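Local coordinates for protein xylulose kinase (Escherichia coli, PDB 2ITM) that catalyses the ATP-dependent phosphorylation of D-xylulose to D-xylulose 5-phosphate, and less efficiently that of 1-deoxy-D-xylulose, as a homodimeric sugar kinase of the FGGY family, at residues 1-5 / 432-437; 239-244 / 446-450; 243-249 / 260-264; 266-270 / 382-386. All coordinates share one frame. Residue numbers count along the deposited sequence, not the author numbering.

Contact 1: residues 1-5 / 432-437; sequences MYIGI and AQIAAN
Residues 2-5 run as an extended strand (phi/psi of Tyr2 -142/147°, of Ile3 -113/134°), while residues 432-436 form the last turn of a helix that Asn437 ends by leaving helical angles at -126/70°. The axes of these short segments approach to 9.2 Å with 142° between their N-to-C directions, and the nearest alpha carbons, Tyr2 CA and Gln433 CA, are 6.7 Å apart. The aromatic contact carries most of the 219 Å² buried: with chi1 in the m well (-47°) and chi2 at 93°, the Tyr2 ring extends along the helix end. Gln433 CG makes a CH-pi contact over one ring face, 3.5 Å from the Tyr2 ring centroid and 12° off the normal. Such helix-on-sheet packing belongs to the actin-like ATPase fold of FGGY kinases; here a helix of the C-terminal family region packs against the start of strand 2-7, the first in sequence and flanked in the N-terminal sheet by 11-17 and 70-75, which supply Leu17 and Ala70 beside the contact. Apolar packing is completed at the ring edge by Ala436 CB, 3.7 Å from Tyr2 CE2. Within the helix end, Ala436 N donates to Ala432 O at 2.8 Å.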
loop_
_atom_site.group_PDB
_atom_site.type_symbol
_atom_site.label_atom_id
_atom_site.label_comp_id
_atom_site.label_asym_id
_atom_site.label_seq_id
_atom_site.Cartn_x
_atom_site.Cartn_y
_atom_site.Cartn_z
ATOM N N MET A 1 -3.369 54.531 -3.485
ATOM C CA MET A 1 -2.911 53.159 -3.531
ATOM C C MET A 1 -3.121 52.460 -2.199
ATOM O O MET A 1 -3.486 53.092 -1.226
ATOM C CB MET A 1 -1.452 53.104 -3.939
ATOM C CG MET A 1 -1.119 53.893 -5.190
ATOM S SD MET A 1 -0.986 52.891 -6.657
ATOM C CE MET A 1 0.383 51.836 -6.187
ATOM N N TYR A 2 -2.882 51.153 -2.174
ATOM C CA TYR A 2 -3.140 50.339 -1.012
ATOM C C TYR A 2 -2.075 49.266 -0.782
ATOM O O TYR A 2 -1.497 48.752 -1.723
ATOM C CB TYR A 2 -4.542 49.742 -1.038
ATOM C CG TYR A 2 -5.571 50.769 -1.381
ATOM C CD1 TYR A 2 -5.975 50.959 -2.690
ATOM C CD2 TYR A 2 -6.108 51.588 -0.411
ATOM C CE1 TYR A 2 -6.890 51.916 -3.014
ATOM C CE2 TYR A 2 -7.019 52.547 -0.725
ATOM C CZ TYR A 2 -7.409 52.712 -2.031
ATOM O OH TYR A 2 -8.323 53.669 -2.344
ATOM N N ILE A 3 -1.813 48.962 0.486
ATOM C CA ILE A 3 -0.967 47.843 0.887
ATOM C C ILE A 3 -1.766 46.754 1.597
ATOM O O ILE A 3 -2.567 47.032 2.478
ATOM C CB ILE A 3 0.180 48.317 1.798
ATOM C CG1 ILE A 3 1.079 49.312 1.083
ATOM C CG2 ILE A 3 0.981 47.136 2.320
ATOM C CD1 ILE A 3 1.942 48.695 0.061
ATOM N N GLY A 4 -1.515 45.513 1.204
ATOM C CA GLY A 4 -1.865 44.357 1.992
ATOM C C GLY A 4 -0.658 43.554 2.423
ATOM O O GLY A 4 0.217 43.260 1.621
ATOM N N ILE A 5 -0.615 43.227 3.708
ATOM C CA ILE A 5 0.375 42.324 4.277
ATOM C C ILE A 5 -0.257 41.006 4.705
ATOM O O ILE A 5 -1.282 40.990 5.371
ATOM C CB ILE A 5 1.043 42.957 5.484
ATOM C CG1 ILE A 5 1.601 44.332 5.148
ATOM C CG2 ILE A 5 2.128 42.064 6.011
ATOM C CD1 ILE A 5 1.917 45.152 6.351
ATOM N N ALA A 432 -8.469 47.582 3.444
ATOM C CA ALA A 432 -7.958 48.937 3.516
ATOM C C ALA A 432 -8.664 49.881 2.539
ATOM O O ALA A 432 -8.990 51.000 2.883
ATOM C CB ALA A 432 -6.479 48.947 3.292
ATOM N N GLN A 433 -8.876 49.406 1.322
ATOM C CA GLN A 433 -9.731 50.060 0.376
ATOM C C GLN A 433 -11.071 50.481 0.926
ATOM O O GLN A 433 -11.485 51.602 0.747
ATOM C CB GLN A 433 -9.967 49.157 -0.816
ATOM C CG GLN A 433 -8.994 49.345 -1.915
ATOM C CD GLN A 433 -9.535 48.865 -3.224
ATOM O OE1 GLN A 433 -9.682 47.673 -3.434
ATOM N NE2 GLN A 433 -9.835 49.792 -4.106
ATOM N N ILE A 434 -11.750 49.559 1.561
ATOM C CA ILE A 434 -13.042 49.813 2.154
ATOM C C ILE A 434 -12.953 50.982 3.117
ATOM O O ILE A 434 -13.664 51.946 3.005
ATOM C CB ILE A 434 -13.558 48.556 2.873
ATOM C CG1 ILE A 434 -13.814 47.429 1.880
ATOM C CG2 ILE A 434 -14.822 48.858 3.635
ATOM C CD1 ILE A 434 -14.509 46.260 2.476
ATOM N N ALA A 435 -12.044 50.884 4.069
ATOM C CA ALA A 435 -11.877 51.913 5.072
ATOM C C ALA A 435 -11.521 53.244 4.443
ATOM O O ALA A 435 -11.976 54.282 4.893
ATOM C CB ALA A 435 -10.820 51.504 6.062
ATOM N N ALA A 436 -10.709 53.207 3.396
ATOM C CA ALA A 436 -10.310 54.412 2.715
ATOM C C ALA A 436 -11.372 55.023 1.812
ATOM O O ALA A 436 -11.275 56.178 1.470
ATOM C CB ALA A 436 -9.027 54.220 1.962
ATOM N N ASN A 437 -12.363 54.239 1.421
ATOM C CA ASN A 437 -13.432 54.727 0.559
ATOM C C ASN A 437 -14.798 54.458 1.165
ATOM O O ASN A 437 -15.544 53.638 0.688
ATOM C CB ASN A 437 -13.359 54.107 -0.834
ATOM C CG ASN A 437 -12.018 54.296 -1.498
ATOM O OD1 ASN A 437 -11.182 53.406 -1.490
ATOM N ND2 ASN A 437 -11.815 55.453 -2.083
#

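Contact 2: residues 239-244 / 446-450; sequences VGVGMV and LPQLP
This is a partly buried, water-mediated packing contact between the end of helix 233-241 and the loop that joins helix 442-445 to strand 451-455, an outermost strand of the C-terminal sheet. The helix ends in a Schellman motif at Gly242, whose positive phi (96/17°) turns the chain into Met243 (-86/110°) and Val244. Opposite it, Leu446 leaves its helix at -121/70°, and Pro447, Gln448 and Leu449 continue extended with psi of 153 to 166°. The nearest alpha carbons are Gly242 CA and Gln448 CA, 4.5 Å apart. A CB on Gly242 would lie 3.0 Å from Pro447 O, a clash, so the close approach depends on the missing side chain.

Apolar contacts flank this point. Leu446 (chi1 m, chi2 t) rests against two valines: Leu446 CD2 is 3.8 Å from Val239 CG1, and Leu446 CD1 is 3.8 Å from Val244 CG2. Further along, Leu449 CD1 (chi1 m, chi2 t) meets Val241 CG2 at 3.9 Å. Arg430 and Ile434 of helix 424-436 also pack on Leu446.

No direct hydrogen bond joins the segments; waters bridge the backbones instead. One donates to Gly240 O (3.2 Å) and Pro447 O (2.4 Å). A second donates to Val241 O at 2.5 Å and accepts from Leu449 N at 2.8 Å.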
loop_
_atom_site.group_PDB
_atom_site.type_symbol
_atom_site.label_atom_id
_atom_site.label_comp_id
_atom_site.label_asym_id
_atom_site.label_seq_id
_atom_site.Cartn_x
_atom_site.Cartn_y
_atom_site.Cartn_z
ATOM N N VAL A 239 -12.329 37.338 1.455
ATOM C CA VAL A 239 -12.696 38.683 1.086
ATOM C C VAL A 239 -12.049 39.079 -0.249
ATOM O O VAL A 239 -12.664 39.762 -1.064
ATOM C CB VAL A 239 -12.306 39.685 2.213
ATOM C CG1 VAL A 239 -12.300 41.096 1.692
ATOM C CG2 VAL A 239 -13.291 39.573 3.402
ATOM N N GLY A 240 -10.804 38.681 -0.447
ATOM C CA GLY A 240 -10.107 38.939 -1.687
ATOM C C GLY A 240 -10.754 38.266 -2.876
ATOM O O GLY A 240 -10.608 38.702 -3.976
ATOM N N VAL A 241 -11.481 37.192 -2.619
ATOM C CA VAL A 241 -12.028 36.354 -3.671
ATOM C C VAL A 241 -13.465 36.762 -3.918
ATOM O O VAL A 241 -14.063 36.382 -4.905
ATOM C CB VAL A 241 -11.892 34.866 -3.285
ATOM C CG1 VAL A 241 -12.942 34.012 -3.911
ATOM C CG2 VAL A 241 -10.517 34.363 -3.621
ATOM N N GLY A 242 -14.003 37.595 -3.046
ATOM C CA GLY A 242 -15.281 38.220 -3.223
ATOM C C GLY A 242 -16.347 37.449 -2.505
ATOM O O GLY A 242 -17.534 37.597 -2.724
ATOM N N MET A 243 -15.897 36.601 -1.599
ATOM C CA MET A 243 -16.793 35.798 -0.816
ATOM C C MET A 243 -17.266 36.534 0.416
ATOM O O MET A 243 -16.511 36.773 1.333
ATOM C CB MET A 243 -16.142 34.462 -0.464
ATOM C CG MET A 243 -17.014 33.256 -0.714
ATOM S SD MET A 243 -16.774 32.397 -2.257
ATOM C CE MET A 243 -16.913 33.709 -3.410
ATOM N N VAL A 244 -18.536 36.898 0.422
ATOM C CA VAL A 244 -18.963 38.131 1.039
ATOM C C VAL A 244 -20.376 38.066 1.626
ATOM O O VAL A 244 -20.653 38.698 2.627
ATOM C CB VAL A 244 -18.810 39.297 0.066
ATOM C CG1 VAL A 244 -20.031 40.168 0.056
ATOM C CG2 VAL A 244 -17.552 40.077 0.351
ATOM N N LEU A 446 -15.239 45.034 -3.774
ATOM C CA LEU A 446 -14.981 43.621 -3.551
ATOM C C LEU A 446 -15.609 42.759 -4.633
ATOM O O LEU A 446 -16.560 42.043 -4.381
ATOM C CB LEU A 446 -15.494 43.190 -2.181
ATOM C CG LEU A 446 -14.990 43.881 -0.908
ATOM C CD1 LEU A 446 -15.702 43.350 0.279
ATOM C CD2 LEU A 446 -13.506 43.761 -0.748
ATOM N N PRO A 447 -15.062 42.822 -5.838
ATOM C CA PRO A 447 -15.623 42.098 -6.969
ATOM C C PRO A 447 -15.209 40.635 -6.926
ATOM O O PRO A 447 -14.164 40.304 -6.380
ATOM C CB PRO A 447 -14.949 42.777 -8.147
ATOM C CG PRO A 447 -13.630 43.118 -7.649
ATOM C CD PRO A 447 -13.751 43.385 -6.183
ATOM N N GLN A 448 -16.032 39.770 -7.498
ATOM C CA GLN A 448 -15.634 38.399 -7.731
ATOM C C GLN A 448 -14.479 38.364 -8.698
ATOM O O GLN A 448 -14.282 39.303 -9.445
ATOM C CB GLN A 448 -16.798 37.620 -8.286
ATOM C CG GLN A 448 -17.155 36.447 -7.458
ATOM C CD GLN A 448 -18.521 36.581 -6.876
ATOM O OE1 GLN A 448 -18.728 37.356 -5.954
ATOM N NE2 GLN A 448 -19.466 35.840 -7.417
ATOM N N LEU A 449 -13.703 37.293 -8.678
ATOM C CA LEU A 449 -12.721 37.084 -9.725
ATOM C C LEU A 449 -13.394 36.771 -11.039
ATOM O O LEU A 449 -14.573 36.465 -11.087
ATOM C CB LEU A 449 -11.735 35.983 -9.363
ATOM C CG LEU A 449 -11.049 36.084 -8.005
ATOM C CD1 LEU A 449 -10.733 34.713 -7.497
ATOM C CD2 LEU A 449 -9.801 36.923 -8.071
ATOM N N PRO A 450 -12.628 36.852 -12.112
ATOM C CA PRO A 450 -13.149 36.588 -13.445
ATOM C C PRO A 450 -13.667 35.162 -13.583
ATOM O O PRO A 450 -12.921 34.214 -13.363
ATOM C CB PRO A 450 -11.931 36.796 -14.329
ATOM C CG PRO A 450 -10.869 37.350 -13.434
ATOM C CD PRO A 450 -11.489 37.771 -12.159
HETATM O O HOH W 1 -11.830 39.757 -6.720
HETATM O O HOH W 2 -13.828 35.021 -7.032
HETATM O O HOH W 3 -18.789 40.290 -4.124
#

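Contact 3: residues 243-249 / 260-264; sequences MVDANQA and FAVSE
Two backbone hydrogen bonds fix the antiparallel register: Val262 N donates to Gln248 O (2.8 Å, 149°) and Asn247 N to Val262 O (2.5 Å, 151°). Ala249 and Ala261 form a non-hydrogen-bonded pair, CA to CA 4.0 Å, with their CB atoms 3.8 Å apart on the same sheet face. Ahead of this pairing, a type II beta turn spans Asp245 to Gln248: Ala246 has phi/psi -42/129°, Asn247 has phi/psi 73/7°, and Gln248 N donates to Asp245 O at 2.9 Å. The Val262 side chain packs under this turn, CB 3.2 Å from Asp245 O. Gln248 (chi1 m, chi2 t) folds back so that OE1 accepts from Val244 N at 2.9 Å and, very short, from Asp245 N at 2.3 Å. One water donates to Asn247 OD1 and accepts from Glu264 N, both at 3.0 Å; Asn247 OD1 also accepts from Lys386 N. Asp245 forms a salt bridge with Arg284. The contact closes the open end of the 249-253/257-262 beta hairpin, flanked by strands 390-393 and 285-291, while Phe260 packs on Ala238 of helix 233-241 and stacks on His286.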
loop_
_atom_site.group_PDB
_atom_site.type_symbol
_atom_site.label_atom_id
_atom_site.label_comp_id
_atom_site.label_asym_id
_atom_site.label_seq_id
_atom_site.Cartn_x
_atom_site.Cartn_y
_atom_site.Cartn_z
ATOM N N MET A 243 -15.897 36.601 -1.599
ATOM C CA MET A 243 -16.793 35.798 -0.816
ATOM C C MET A 243 -17.266 36.534 0.416
ATOM O O MET A 243 -16.511 36.773 1.333
ATOM C CB MET A 243 -16.142 34.462 -0.464
ATOM C CG MET A 243 -17.014 33.256 -0.714
ATOM S SD MET A 243 -16.774 32.397 -2.257
ATOM C CE MET A 243 -16.913 33.709 -3.410
ATOM N N VAL A 244 -18.536 36.898 0.422
ATOM C CA VAL A 244 -18.963 38.131 1.039
ATOM C C VAL A 244 -20.376 38.066 1.626
ATOM O O VAL A 244 -20.653 38.698 2.627
ATOM C CB VAL A 244 -18.810 39.297 0.066
ATOM C CG1 VAL A 244 -20.031 40.168 0.056
ATOM C CG2 VAL A 244 -17.552 40.077 0.351
ATOM N N ASP A 245 -21.255 37.293 1.010
ATOM C CA ASP A 245 -22.629 37.184 1.482
ATOM C C ASP A 245 -23.075 35.751 1.755
ATOM O O ASP A 245 -22.507 34.807 1.238
ATOM C CB ASP A 245 -23.591 37.841 0.499
ATOM C CG ASP A 245 -23.512 39.334 0.542
ATOM O OD1 ASP A 245 -23.533 39.926 1.617
ATOM O OD2 ASP A 245 -23.450 40.012 -0.490
ATOM N N ALA A 246 -24.118 35.617 2.559
ATOM C CA ALA A 246 -24.671 34.328 2.918
ATOM C C ALA A 246 -24.764 33.348 1.757
ATOM O O ALA A 246 -25.288 33.668 0.701
ATOM C CB ALA A 246 -26.006 34.493 3.570
ATOM N N ASN A 247 -24.239 32.152 1.985
ATOM C CA ASN A 247 -24.252 31.069 1.016
ATOM C C ASN A 247 -23.310 31.222 -0.166
ATOM O O ASN A 247 -23.347 30.427 -1.084
ATOM C CB ASN A 247 -25.672 30.769 0.542
ATOM C CG ASN A 247 -26.605 30.416 1.681
ATOM O OD1 ASN A 247 -26.403 29.434 2.380
ATOM N ND2 ASN A 247 -27.625 31.224 1.873
ATOM N N GLN A 248 -22.462 32.237 -0.146
ATOM C CA GLN A 248 -21.285 32.206 -0.993
ATOM C C GLN A 248 -20.260 31.223 -0.457
ATOM O O GLN A 248 -20.014 31.166 0.731
ATOM C CB GLN A 248 -20.670 33.594 -1.148
ATOM C CG GLN A 248 -21.531 34.577 -1.912
ATOM C CD GLN A 248 -20.854 35.907 -2.092
ATOM O OE1 GLN A 248 -20.927 36.774 -1.254
ATOM N NE2 GLN A 248 -20.212 36.080 -3.223
ATOM N N ALA A 249 -19.683 30.440 -1.353
ATOM C CA ALA A 249 -18.776 29.378 -0.970
ATOM C C ALA A 249 -17.650 29.228 -1.967
ATOM O O ALA A 249 -17.852 29.354 -3.169
ATOM C CB ALA A 249 -19.514 28.082 -0.822
ATOM N N PHE A 260 -14.647 27.149 2.254
ATOM C CA PHE A 260 -15.043 28.334 2.993
ATOM C C PHE A 260 -16.406 28.783 2.492
ATOM O O PHE A 260 -16.585 29.005 1.307
ATOM C CB PHE A 260 -14.006 29.437 2.766
ATOM C CG PHE A 260 -14.191 30.642 3.623
ATOM C CD1 PHE A 260 -13.298 30.939 4.621
ATOM C CD2 PHE A 260 -15.232 31.501 3.405
ATOM C CE1 PHE A 260 -13.458 32.050 5.403
ATOM C CE2 PHE A 260 -15.397 32.623 4.183
ATOM C CZ PHE A 260 -14.511 32.890 5.182
ATOM N N ALA A 261 -17.361 28.865 3.397
ATOM C CA ALA A 261 -18.702 29.263 3.040
ATOM C C ALA A 261 -19.262 30.278 4.014
ATOM O O ALA A 261 -19.293 30.042 5.211
ATOM C CB ALA A 261 -19.596 28.068 2.954
ATOM N N VAL A 262 -19.706 31.404 3.487
ATOM C CA VAL A 262 -20.387 32.411 4.272
ATOM C C VAL A 262 -21.798 31.982 4.620
ATOM O O VAL A 262 -22.547 31.573 3.761
ATOM C CB VAL A 262 -20.467 33.731 3.524
ATOM C CG1 VAL A 262 -21.236 34.728 4.314
ATOM C CG2 VAL A 262 -19.098 34.245 3.213
ATOM N N SER A 263 -22.140 32.082 5.893
ATOM C CA SER A 263 -23.384 31.527 6.407
ATOM C C SER A 263 -24.451 32.592 6.572
ATOM O O SER A 263 -24.166 33.777 6.548
ATOM C CB SER A 263 -23.165 30.801 7.730
ATOM O OG SER A 263 -22.688 31.657 8.736
ATOM N N GLU A 264 -25.682 32.143 6.761
ATOM C CA GLU A 264 -26.762 33.007 7.183
ATOM C C GLU A 264 -26.780 33.214 8.689
ATOM O O GLU A 264 -27.315 32.410 9.441
ATOM C CB GLU A 264 -28.100 32.476 6.690
ATOM C CG GLU A 264 -29.221 33.495 6.697
ATOM C CD GLU A 264 -28.977 34.658 5.758
ATOM O OE1 GLU A 264 -28.948 34.441 4.539
ATOM O OE2 GLU A 264 -28.823 35.788 6.237
HETATM O O HOH W 4 -26.345 29.565 5.343
HETATM O O HOH W 5 -30.319 31.574 3.600
#

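Contact 4: residues 266-270 / 382-386; sequences FLSKP and ACGIK
Leu267 and Lys269 both direct their CA-to-CB bonds toward residues 382-385, whereas Ser268 between them points away, as expected of an extended chain (phi/psi -117/128°, -119/109° and -135/79° for Leu267, Ser268 and Lys269). Leu267 adopts chi1 m (-76°) and chi2 t (178°), which brings CD1 to 3.6 Å from Gly384 O, 3.8 Å from Cys383 O and 4.5 Å from Ile385 CD1. Ile385 reaches it with both chi angles in m. This surface contact joins two loops of the C-terminal region: 266-270 links strands 257-262 and 275-278, while the loop 382-386 connects helix 358-381 to strand 390-393; Leu287 of strand 285-291 packs against Leu267, Cys383 and Ile385. Gly384 has phi/psi 125/27°, and a CB there would sit only 3.2 Å from Leu267 CD1. Lys269 bends (chi1 t, chi3 p, chi2 and chi4 between wells), bringing its end over the segment that follows helix 358-381: Lys269 CE is 3.3 Å from Ala382 O, 3.5 Å from Cys383 CA and 3.9 Å from Cys383 SG (chi1 m), while Lys269 NZ lies 4.2 Å from Ala382 CB.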
loop_
_atom_site.group_PDB
_atom_site.type_symbol
_atom_site.label_atom_id
_atom_site.label_comp_id
_atom_site.label_asym_id
_atom_site.label_seq_id
_atom_site.Cartn_x
_atom_site.Cartn_y
_atom_site.Cartn_z
ATOM N N PHE A 266 -25.013 33.303 12.384
ATOM C CA PHE A 266 -24.157 32.369 13.076
ATOM C C PHE A 266 -24.719 30.957 13.138
ATOM O O PHE A 266 -25.836 30.738 13.584
ATOM C CB PHE A 266 -23.831 32.878 14.464
ATOM C CG PHE A 266 -23.042 31.923 15.279
ATOM C CD1 PHE A 266 -21.875 31.404 14.796
ATOM C CD2 PHE A 266 -23.469 31.553 16.521
ATOM C CE1 PHE A 266 -21.155 30.530 15.541
ATOM C CE2 PHE A 266 -22.746 30.684 17.268
ATOM C CZ PHE A 266 -21.590 30.168 16.781
ATOM N N LEU A 267 -23.923 30.004 12.678
ATOM C CA LEU A 267 -24.301 28.603 12.672
ATOM C C LEU A 267 -23.386 27.763 13.563
ATOM O O LEU A 267 -22.180 27.807 13.416
ATOM C CB LEU A 267 -24.277 28.059 11.249
ATOM C CG LEU A 267 -25.436 28.459 10.348
ATOM C CD1 LEU A 267 -25.254 27.896 8.982
ATOM C CD2 LEU A 267 -26.733 27.978 10.945
ATOM N N SER A 268 -23.994 27.003 14.454
ATOM C CA SER A 268 -23.269 26.101 15.342
ATOM C C SER A 268 -23.687 24.644 15.139
ATOM O O SER A 268 -24.792 24.248 15.492
ATOM C CB SER A 268 -23.507 26.502 16.789
ATOM O OG SER A 268 -22.479 26.031 17.631
ATOM N N LYS A 269 -22.805 23.851 14.553
ATOM C CA LYS A 269 -22.900 22.405 14.648
ATOM C C LYS A 269 -21.523 21.827 14.940
ATOM O O LYS A 269 -20.848 21.334 14.046
ATOM C CB LYS A 269 -23.457 21.810 13.347
ATOM C CG LYS A 269 -24.211 20.502 13.526
ATOM C CD LYS A 269 -25.386 20.376 12.560
ATOM C CE LYS A 269 -24.935 19.887 11.189
ATOM N NZ LYS A 269 -25.037 18.423 11.001
ATOM N N PRO A 270 -21.119 21.898 16.201
ATOM C CA PRO A 270 -19.890 21.262 16.663
ATOM C C PRO A 270 -20.162 19.834 17.139
ATOM O O PRO A 270 -20.713 19.661 18.226
ATOM C CB PRO A 270 -19.506 22.129 17.855
ATOM C CG PRO A 270 -20.811 22.732 18.332
ATOM C CD PRO A 270 -21.883 22.440 17.329
ATOM N N ALA A 382 -24.589 20.398 5.417
ATOM C CA ALA A 382 -25.503 19.838 6.388
ATOM C C ALA A 382 -25.638 20.728 7.620
ATOM O O ALA A 382 -26.554 20.566 8.415
ATOM C CB ALA A 382 -25.051 18.456 6.775
ATOM N N CYS A 383 -24.701 21.658 7.765
ATOM C CA CYS A 383 -24.666 22.541 8.915
ATOM C C CYS A 383 -25.681 23.655 8.713
ATOM O O CYS A 383 -26.096 24.301 9.658
ATOM C CB CYS A 383 -23.260 23.111 9.132
ATOM S SG CYS A 383 -22.017 21.938 9.697
ATOM N N GLY A 384 -26.075 23.854 7.462
ATOM C CA GLY A 384 -27.030 24.876 7.084
ATOM C C GLY A 384 -26.530 25.824 6.012
ATOM O O GLY A 384 -26.963 26.958 5.946
ATOM N N ILE A 385 -25.616 25.360 5.173
ATOM C CA ILE A 385 -25.138 26.146 4.047
ATOM C C ILE A 385 -25.734 25.630 2.751
ATOM O O ILE A 385 -25.737 24.439 2.501
ATOM C CB ILE A 385 -23.597 26.101 3.968
ATOM C CG1 ILE A 385 -22.970 26.586 5.270
ATOM C CG2 ILE A 385 -23.097 26.916 2.803
ATOM C CD1 ILE A 385 -22.718 28.048 5.317
ATOM N N LYS A 386 -26.240 26.530 1.925
ATOM C CA LYS A 386 -26.820 26.141 0.651
ATOM C C LYS A 386 -26.395 27.046 -0.494
ATOM O O LYS A 386 -27.019 28.060 -0.767
ATOM C CB LYS A 386 -28.342 26.076 0.755
ATOM C CG LYS A 386 -29.065 25.672 -0.522
ATOM C CD LYS A 386 -28.525 24.397 -1.118
ATOM C CE LYS A 386 -27.965 24.636 -2.508
ATOM N NZ LYS A 386 -26.689 23.899 -2.762
#

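Contacts 2, 3 and 4 form a run from the end of helix 233-241 into the C-terminal sheet and its loops, with centres about 11 Å apart from 2 to 3 and again from 3 to 4. Contacts 2 and 3 share Met243 and Val244, between helix 233-241 and strand 249-253; contacts 3 and 4 meet where Asn247 OD1 probably accepts from Lys386 N at 2.9 Å. The centre of contact 1 is about 15 Å from that of contact 2. Along the chain, contacts 3 and 4 follow in series inside the loops closed by 1 and 2, whose segments alternate. Helix 424-436 supplies one side of contact 1, on strand 2-7 of the N-terminal sheet, and touches contact 2 through Ile434 CD1, 3.8 Å from Leu446 CD1, so it lies between the two.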